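Local coordinates for microtubule-associated protein 1A/1B, light chain 3 (Trypanosoma brucei brucei, PDB 3W1Y) that probably acts in autophagy as a ubiquitin-like Atg8-family modifier that is attached to a membrane lipid such as phosphatidylethanolamine, at residues R9-R14 with R63-K69; P73-M79 with P106-L112. Residues are numbered along the deposited sequence.

How the interactions relate
The two contacts lie on opposite sides of the chain's centre, their own centres about 23 Å apart, and no direct touch joins them. Strand 68-73, an outermost strand of the four-stranded mixed sheet, spans the gap: interaction 1 takes its start with K69, interaction 2 its end with P73. Along the chain they come in series, 9-14 with 63-69 closing before 73-79 meets 106-112. Interaction 1 holds the N-terminal helix 9-13, an addition of the Atg8 family to the ubiquitin fold, against helix 59-66. Interaction 2 ties together the starts of helices 78-88 and 112-119. Strand 68-73, itself an edge of the core sheet, thus has the N-terminal helix docked near its start and the two helix starts joined just past its end.

Interaction 1: residues R9-R14 with R63-K69; sequences RYQYTR and RELDCNK
A salt-bridge network fastens the N-terminal helix of this Atg8-type ubiquitin fold, 9-13, to helix 59-66, while Y10 reaches the start of strand 68-73. The closest CA approaches are R9 to R63, 8.6 Å, and Y10 to C67, 8.0 Å, so long side chains must span the gap. E64, with chi1 and chi2 both m, serves two arginines. R9, extended with chi1 to chi3 all t, places NH1 2.9 Å from E64 OE2, while R63 CB packs 3.8 Å from R9 CZ, over a guanidinium face. R14, just past the helix with chi1 m and chi2 p, grips the carboxylate with both terminal nitrogens: NH1 to E64 OE2 2.7 Å and NH2 to E64 OE1 3.0 Å. Y10, chi1 t, makes a sulfur-aromatic contact with C67, whose SG lies obliquely 4.8 Å from the ring centroid; E22 binds both Y10 OH and K69 NZ. T13 joins the network: its OG1 donates to R9 O at 3.1 Å and accepts from R14 NH1 at 3.1 Å.

Interaction 2: residues P73-M79 with P106-L112; sequences PETATVM and PPNSACL
V78 is the apolar centre: its CB points at the opposite segment, and with chi1 t its CG2 lies 3.9 Å from P106 CB and 4.0 Å from A110 CB. A76, small enough for a tight approach, sets CB 3.8 Å from L112 CD1. M79 CE makes a close van der Waals contact with N108 ND2 at 3.3 Å, and M79 also packs on M79 of the second subunit. Around these, two type I turns, P73 to A76 and P107 to A110, bring the backbones together at a single beta bridge, T77 with C111 (CA-CA 4.3 Å). At the polar edge, L112 N donates to A76 O at 3.0 Å, V78 N to A110 O at 2.8 Å and M79 N to N108 O at 2.9 Å. T77 and C111 both occupy N-cap positions, and the T77 hydroxyl, chi1 p, caps helix 78-88. This pairing ties the starts of helices 78-88 and 112-119 together: L112 packs on I34 and I36 of strand 33-40 and on F81, while V78, P106 and A110 touch I115 of helix 112-119.

Interaction 1: residues R9-R14 with R63-K69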
loop_
_atom_site.group_PDB
_atom_site.type_symbol
_atom_site.label_atom_id
_atom_site.label_comp_id
_atom_site.label_asym_id
_atom_site.label_seq_id
_atom_site.Cartn_x
_atom_site.Cartn_y
_atom_site.Cartn_z
ATOM N N ARG A 9 7.129 -17.691 -12.725
ATOM C CA ARG A 9 7.965 -17.722 -13.910
ATOM C C ARG A 9 9.445 -17.982 -13.622
ATOM O O ARG A 9 10.066 -18.805 -14.282
ATOM C CB ARG A 9 7.793 -16.435 -14.696
ATOM C CG ARG A 9 8.434 -16.526 -16.049
ATOM C CD ARG A 9 7.823 -15.556 -17.049
ATOM N NE ARG A 9 8.573 -15.695 -18.288
ATOM C CZ ARG A 9 9.812 -15.255 -18.450
ATOM N NH1 ARG A 9 10.409 -14.604 -17.461
ATOM N NH2 ARG A 9 10.442 -15.458 -19.605
ATOM N N TYR A 10 9.984 -17.307 -12.610
ATOM C CA TYR A 10 11.365 -17.518 -12.137
ATOM C C TYR A 10 11.734 -18.968 -11.793
ATOM O O TYR A 10 12.860 -19.376 -12.013
ATOM C CB TYR A 10 11.643 -16.633 -10.930
ATOM C CG TYR A 10 13.082 -16.264 -10.746
ATOM C CD1 TYR A 10 13.685 -15.301 -11.552
ATOM C CD2 TYR A 10 13.829 -16.825 -9.733
ATOM C CE1 TYR A 10 15.022 -14.940 -11.377
ATOM C CE2 TYR A 10 15.147 -16.470 -9.536
ATOM C CZ TYR A 10 15.726 -15.535 -10.366
ATOM O OH TYR A 10 17.009 -15.192 -10.160
ATOM N N GLN A 11 10.790 -19.735 -11.254
ATOM C CA GLN A 11 11.048 -21.138 -10.953
ATOM C C GLN A 11 11.043 -22.050 -12.181
ATOM O O GLN A 11 11.678 -23.094 -12.166
ATOM C CB GLN A 11 10.067 -21.665 -9.893
ATOM C CG GLN A 11 10.237 -21.044 -8.530
ATOM C CD GLN A 11 9.035 -21.302 -7.617
ATOM O OE1 GLN A 11 7.879 -21.123 -8.017
ATOM N NE2 GLN A 11 9.306 -21.706 -6.391
ATOM N N TYR A 12 10.348 -21.661 -13.250
ATOM C CA TYR A 12 10.391 -22.436 -14.492
ATOM C C TYR A 12 11.623 -22.144 -15.315
ATOM O O TYR A 12 12.070 -22.979 -16.082
ATOM C CB TYR A 12 9.144 -22.188 -15.348
ATOM C CG TYR A 12 7.906 -22.805 -14.767
ATOM C CD1 TYR A 12 7.088 -22.068 -13.907
ATOM C CD2 TYR A 12 7.557 -24.135 -15.042
ATOM C CE1 TYR A 12 5.938 -22.617 -13.347
ATOM C CE2 TYR A 12 6.390 -24.709 -14.472
ATOM C CZ TYR A 12 5.597 -23.924 -13.621
ATOM O OH TYR A 12 4.444 -24.426 -13.047
ATOM N N THR A 13 12.154 -20.942 -15.197
ATOM C CA THR A 13 13.256 -20.518 -16.080
ATOM C C THR A 13 14.603 -20.564 -15.394
ATOM O O THR A 13 15.618 -20.418 -16.056
ATOM C CB THR A 13 13.023 -19.092 -16.695
ATOM O OG1 THR A 13 12.800 -18.164 -15.637
ATOM C CG2 THR A 13 11.803 -19.068 -17.573
ATOM N N ARG A 14 14.621 -20.748 -14.071
ATOM C CA ARG A 14 15.871 -20.941 -13.337
ATOM C C ARG A 14 15.864 -22.306 -12.686
ATOM O O ARG A 14 14.860 -22.687 -12.066
ATOM C CB ARG A 14 16.048 -19.871 -12.265
ATOM C CG ARG A 14 16.724 -18.598 -12.728
ATOM C CD ARG A 14 15.905 -17.830 -13.782
ATOM N NE ARG A 14 16.452 -16.495 -14.006
ATOM C CZ ARG A 14 15.864 -15.554 -14.732
ATOM N NH1 ARG A 14 14.700 -15.787 -15.342
ATOM N NH2 ARG A 14 16.445 -14.382 -14.845
ATOM N N ARG A 63 8.652 -9.713 -19.842
ATOM C CA ARG A 63 8.336 -10.534 -18.658
ATOM C C ARG A 63 9.521 -10.553 -17.676
ATOM O O ARG A 63 9.334 -10.358 -16.474
ATOM C CB ARG A 63 7.936 -11.964 -19.054
ATOM C CG ARG A 63 6.500 -12.083 -19.505
ATOM C CD ARG A 63 6.283 -13.321 -20.319
ATOM N NE ARG A 63 4.858 -13.480 -20.568
ATOM C CZ ARG A 63 4.295 -14.473 -21.257
ATOM N NH1 ARG A 63 5.033 -15.431 -21.808
ATOM N NH2 ARG A 63 2.974 -14.492 -21.408
ATOM N N GLU A 64 10.734 -10.759 -18.188
ATOM C CA GLU A 64 11.945 -10.648 -17.349
ATOM C C GLU A 64 12.062 -9.335 -16.574
ATOM O O GLU A 64 12.369 -9.351 -15.379
ATOM C CB GLU A 64 13.207 -10.896 -18.171
ATOM C CG GLU A 64 13.367 -12.359 -18.583
ATOM C CD GLU A 64 13.877 -13.230 -17.426
ATOM O OE1 GLU A 64 14.850 -12.816 -16.792
ATOM O OE2 GLU A 64 13.320 -14.322 -17.153
ATOM N N LEU A 65 11.801 -8.215 -17.233
ATOM C CA LEU A 65 11.844 -6.890 -16.586
ATOM C C LEU A 65 10.745 -6.611 -15.539
ATOM O O LEU A 65 10.868 -5.680 -14.719
ATOM C CB LEU A 65 11.878 -5.790 -17.643
ATOM C CG LEU A 65 13.165 -5.758 -18.490
ATOM C CD1 LEU A 65 13.130 -4.639 -19.513
ATOM C CD2 LEU A 65 14.429 -5.601 -17.598
ATOM N N ASP A 66 9.683 -7.417 -15.569
ATOM C CA ASP A 66 8.602 -7.364 -14.574
ATOM C C ASP A 66 8.964 -8.069 -13.274
ATOM O O ASP A 66 8.276 -7.930 -12.266
ATOM C CB ASP A 66 7.371 -8.068 -15.132
ATOM C CG ASP A 66 6.535 -7.181 -16.022
ATOM O OD1 ASP A 66 6.699 -5.939 -16.022
ATOM O OD2 ASP A 66 5.693 -7.748 -16.734
ATOM N N CYS A 67 10.010 -8.880 -13.323
ATOM C CA CYS A 67 10.460 -9.602 -12.145
ATOM C C CYS A 67 11.481 -8.762 -11.402
ATOM O O CYS A 67 12.525 -8.424 -11.956
ATOM C CB CYS A 67 11.075 -10.944 -12.545
ATOM S SG CYS A 67 11.868 -11.840 -11.219
ATOM N N ASN A 68 11.158 -8.433 -10.151
ATOM C CA ASN A 68 12.005 -7.634 -9.287
ATOM C C ASN A 68 12.413 -8.441 -8.043
ATOM O O ASN A 68 11.583 -9.102 -7.415
ATOM C CB ASN A 68 11.266 -6.363 -8.875
ATOM C CG ASN A 68 11.021 -5.427 -10.043
ATOM O OD1 ASN A 68 11.930 -4.732 -10.487
ATOM N ND2 ASN A 68 9.793 -5.390 -10.531
ATOM N N LYS A 69 13.703 -8.397 -7.730
ATOM C CA LYS A 69 14.263 -9.017 -6.554
ATOM C C LYS A 69 14.636 -7.950 -5.553
ATOM O O LYS A 69 15.045 -6.851 -5.922
ATOM C CB LYS A 69 15.543 -9.750 -6.897
ATOM C CG LYS A 69 15.379 -10.924 -7.829
ATOM C CD LYS A 69 16.760 -11.263 -8.331
ATOM C CE LYS A 69 16.762 -12.573 -9.014
ATOM N NZ LYS A 69 18.053 -12.764 -9.717
HETATM O O HOH W 1 8.455 -16.065 -22.095
#

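Interaction 2: residues P73-M79 with P106-L112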
loop_
_atom_site.group_PDB
_atom_site.type_symbol
_atom_site.label_atom_id
_atom_site.label_comp_id
_atom_site.label_asym_id
_atom_site.label_seq_id
_atom_site.Cartn_x
_atom_site.Cartn_y
_atom_site.Cartn_z
ATOM N N PRO A 73 15.910 -6.020 5.137
ATOM C CA PRO A 73 16.107 -6.461 6.538
ATOM C C PRO A 73 14.949 -7.330 7.077
ATOM O O PRO A 73 13.768 -7.088 6.736
ATOM C CB PRO A 73 16.238 -5.131 7.325
ATOM C CG PRO A 73 16.660 -4.078 6.303
ATOM C CD PRO A 73 15.945 -4.540 5.001
ATOM N N GLU A 74 15.275 -8.331 7.896
ATOM C CA GLU A 74 14.259 -9.190 8.510
ATOM C C GLU A 74 13.301 -8.386 9.400
ATOM O O GLU A 74 12.142 -8.778 9.592
ATOM C CB GLU A 74 14.905 -10.335 9.312
ATOM C CG GLU A 74 15.919 -9.896 10.404
ATOM C CD GLU A 74 16.586 -11.070 11.144
ATOM O OE1 GLU A 74 16.456 -12.254 10.718
ATOM O OE2 GLU A 74 17.279 -10.805 12.156
ATOM N N THR A 75 13.800 -7.259 9.918
ATOM C CA THR A 75 13.010 -6.329 10.735
ATOM C C THR A 75 12.169 -5.283 9.933
ATOM O O THR A 75 11.283 -4.633 10.513
ATOM C CB THR A 75 13.899 -5.590 11.762
ATOM O OG1 THR A 75 14.991 -4.977 11.068
ATOM C CG2 THR A 75 14.462 -6.565 12.810
ATOM N N ALA A 76 12.447 -5.114 8.636
ATOM C CA ALA A 76 11.591 -4.304 7.765
ATOM C C ALA A 76 10.146 -4.800 7.807
ATOM O O ALA A 76 9.898 -5.981 7.927
ATOM C CB ALA A 76 12.115 -4.326 6.303
ATOM N N THR A 77 9.191 -3.893 7.712
ATOM C CA THR A 77 7.775 -4.290 7.623
ATOM C C THR A 77 7.316 -4.514 6.181
ATOM O O THR A 77 7.999 -4.109 5.238
ATOM C CB THR A 77 6.888 -3.239 8.212
ATOM O OG1 THR A 77 7.143 -2.019 7.528
ATOM C CG2 THR A 77 7.192 -3.064 9.698
ATOM N N VAL A 78 6.141 -5.147 6.031
ATOM C CA VAL A 78 5.467 -5.262 4.745
ATOM C C VAL A 78 5.318 -3.898 4.066
ATOM O O VAL A 78 5.569 -3.766 2.876
ATOM C CB VAL A 78 4.106 -5.993 4.871
ATOM C CG1 VAL A 78 3.279 -5.835 3.629
ATOM C CG2 VAL A 78 4.313 -7.470 5.129
ATOM N N MET A 79 4.931 -2.877 4.825
ATOM C CA MET A 79 4.787 -1.541 4.269
ATOM C C MET A 79 6.091 -1.018 3.642
ATOM O O MET A 79 6.077 -0.412 2.566
ATOM C CB MET A 79 4.235 -0.573 5.353
ATOM C CG MET A 79 4.071 0.879 4.881
ATOM S SD MET A 79 2.809 0.997 3.565
ATOM C CE MET A 79 1.355 1.080 4.605
ATOM N N PRO A 106 -0.675 -9.821 3.167
ATOM C CA PRO A 106 -0.131 -9.718 4.519
ATOM C C PRO A 106 -0.457 -8.368 5.197
ATOM O O PRO A 106 -0.662 -7.363 4.510
ATOM C CB PRO A 106 1.372 -9.873 4.301
ATOM C CG PRO A 106 1.596 -9.342 2.892
ATOM C CD PRO A 106 0.369 -9.711 2.127
ATOM N N PRO A 107 -0.545 -8.358 6.546
ATOM C CA PRO A 107 -0.727 -7.088 7.259
ATOM C C PRO A 107 0.494 -6.182 7.022
ATOM O O PRO A 107 1.631 -6.678 6.983
ATOM C CB PRO A 107 -0.799 -7.503 8.748
ATOM C CG PRO A 107 -0.985 -8.993 8.764
ATOM C CD PRO A 107 -0.475 -9.523 7.455
ATOM N N ASN A 108 0.237 -4.885 6.865
ATOM C CA ASN A 108 1.275 -3.866 6.643
ATOM C C ASN A 108 2.382 -3.748 7.681
ATOM O O ASN A 108 3.514 -3.367 7.336
ATOM C CB ASN A 108 0.637 -2.496 6.459
ATOM C CG ASN A 108 0.016 -2.360 5.114
ATOM O OD1 ASN A 108 0.320 -3.150 4.221
ATOM N ND2 ASN A 108 -0.867 -1.387 4.949
ATOM N N SER A 109 2.048 -4.080 8.933
ATOM C CA SER A 109 2.981 -3.998 10.056
ATOM C C SER A 109 3.692 -5.299 10.318
ATOM O O SER A 109 4.489 -5.373 11.225
ATOM C CB SER A 109 2.252 -3.564 11.327
ATOM O OG SER A 109 1.225 -4.494 11.680
ATOM N N ALA A 110 3.402 -6.340 9.549
ATOM C CA ALA A 110 4.129 -7.602 9.697
ATOM C C ALA A 110 5.601 -7.429 9.286
ATOM O O ALA A 110 5.905 -6.653 8.385
ATOM C CB ALA A 110 3.454 -8.709 8.883
ATOM N N CYS A 111 6.505 -8.127 9.968
ATOM C CA CYS A 111 7.908 -8.161 9.593
ATOM C C CYS A 111 8.173 -9.210 8.527
ATOM O O CYS A 111 7.695 -10.338 8.626
ATOM C CB CYS A 111 8.753 -8.499 10.821
ATOM S SG CYS A 111 8.760 -7.121 11.938
ATOM N N LEU A 112 8.986 -8.840 7.548
ATOM C CA LEU A 112 9.458 -9.751 6.492
ATOM C C LEU A 112 10.072 -11.034 7.049
ATOM O O LEU A 112 9.823 -12.115 6.517
ATOM C CB LEU A 112 10.476 -9.046 5.582
ATOM C CG LEU A 112 9.958 -7.761 4.943
ATOM C CD1 LEU A 112 10.938 -7.114 3.947
ATOM C CD2 LEU A 112 8.603 -8.024 4.283
#